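Local coordinates for protein hypothetical NUDIX hydrolase (Listeria monocytogenes, PDB 3SON) that probably hydrolyses nucleoside diphosphates linked to another moiety, as a putative Nudix hydrolase that binds a calcium ion in the crystal, at residues A[73-76]-A[77-81]. Numbering follows the deposited sequence.
Sequences ASIP and NFHFS
With its CG swung anti to its own carbonyl carbon (chi1 -69°), His79 turns its imidazole back along the chain to Pro76, while Ile75 sets CG2 anti to the backbone N, where it meets both His79 and Phe80. ND1 of His79 donates to Pro76 O at 3.0 Å, with the oxygen close to the ring plane and a fairly straight N-H (156°). The longer backbone bond, His79 N to Pro76 O at 3.3 Å, comes in well above the carbonyl plane, on the face from which ND1 also arrives, so one oxygen holds both main chain and ring and limits the imidazole's rotation. Pro76 lies alongside the histidine and Phe78, its CB 3.3 Å from Phe78 CE2. On Phe80, Ile75 CG2 meets CE2 at 3.3 Å and Ile75 CD1 meets CZ at 3.4 Å, the two side chains crossing at about a right angle, while His79 CB sits over the centre of the phenyl face. At the dimer interface, Tyr135 of the second subunit meets the Phe78 ring and Thr132 of that subunit packs on Pro76. Here strand 66-76 ends in a 3-10 turn, opening the loop that leads to its antiparallel partner, strand 87-96, in the Nudix fold.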
# COMPACT_ATOMS: atom_id res chain seq x y z
N ALA A 73 -1.43 -1.06 -4.28
CA ALA A 73 -1.94 -0.46 -3.03
C ALA A 73 -3.26 0.31 -3.22
O ALA A 73 -3.60 0.71 -4.28
CB ALA A 73 -0.91 0.48 -2.40
N SER A 74 -4.03 0.44 -2.16
CA SER A 74 -5.25 1.21 -2.22
C SER A 74 -4.91 2.60 -1.74
O SER A 74 -4.01 2.77 -0.91
CB SER A 74 -6.33 0.53 -1.36
OG SER A 74 -6.58 -0.77 -1.85
N ILE A 75 -5.55 3.61 -2.28
CA ILE A 75 -5.34 4.97 -1.81
C ILE A 75 -6.67 5.59 -1.48
O ILE A 75 -7.63 5.39 -2.22
CB ILE A 75 -4.68 5.86 -2.90
CG1 ILE A 75 -3.38 5.27 -3.41
CG2 ILE A 75 -4.39 7.25 -2.36
CD1 ILE A 75 -2.88 6.03 -4.63
N PRO A 76 -6.76 6.36 -0.36
CA PRO A 76 -7.99 7.11 -0.03
C PRO A 76 -8.34 7.90 -1.27
O PRO A 76 -7.50 8.63 -1.82
CB PRO A 76 -7.56 7.98 1.15
CG PRO A 76 -6.47 7.18 1.81
CD PRO A 76 -5.75 6.46 0.71
N ASN A 77 -9.52 7.65 -1.80
CA ASN A 77 -9.82 8.18 -3.11
C ASN A 77 -9.97 9.69 -3.05
O ASN A 77 -9.89 10.38 -4.09
CB ASN A 77 -11.06 7.51 -3.67
CG ASN A 77 -11.19 7.66 -5.18
OD1 ASN A 77 -10.18 7.77 -5.92
ND2 ASN A 77 -12.42 7.65 -5.66
N PHE A 78 -10.12 10.22 -1.84
CA PHE A 78 -10.22 11.69 -1.63
C PHE A 78 -9.00 12.50 -2.15
O PHE A 78 -9.10 13.71 -2.41
CB PHE A 78 -10.52 12.02 -0.15
CG PHE A 78 -9.32 12.05 0.76
CD1 PHE A 78 -8.54 13.18 0.87
CD2 PHE A 78 -9.03 10.97 1.61
CE1 PHE A 78 -7.44 13.21 1.72
CE2 PHE A 78 -7.97 11.01 2.50
CZ PHE A 78 -7.16 12.13 2.54
N HIS A 79 -7.85 11.86 -2.22
CA HIS A 79 -6.67 12.44 -2.91
C HIS A 79 -6.94 12.83 -4.33
O HIS A 79 -6.23 13.72 -4.87
CB HIS A 79 -5.46 11.49 -2.93
CG HIS A 79 -4.83 11.25 -1.59
ND1 HIS A 79 -5.10 10.18 -0.83
CD2 HIS A 79 -3.85 11.97 -0.90
CE1 HIS A 79 -4.37 10.24 0.31
NE2 HIS A 79 -3.63 11.33 0.27
N PHE A 80 -7.95 12.18 -4.94
CA PHE A 80 -8.15 12.14 -6.44
C PHE A 80 -9.55 12.47 -6.90
O PHE A 80 -9.75 13.02 -8.02
CB PHE A 80 -7.82 10.72 -6.97
CG PHE A 80 -6.54 10.15 -6.46
CD1 PHE A 80 -5.34 10.79 -6.71
CD2 PHE A 80 -6.52 8.93 -5.75
CE1 PHE A 80 -4.15 10.28 -6.23
CE2 PHE A 80 -5.34 8.41 -5.27
CZ PHE A 80 -4.14 9.11 -5.49
N SER A 81 -10.54 12.17 -6.05
CA SER A 81 -11.94 12.20 -6.46
C SER A 81 -12.84 12.69 -5.32
O SER A 81 -12.53 12.49 -4.19
CB SER A 81 -12.36 10.77 -6.82
OG SER A 81 -13.72 10.70 -7.20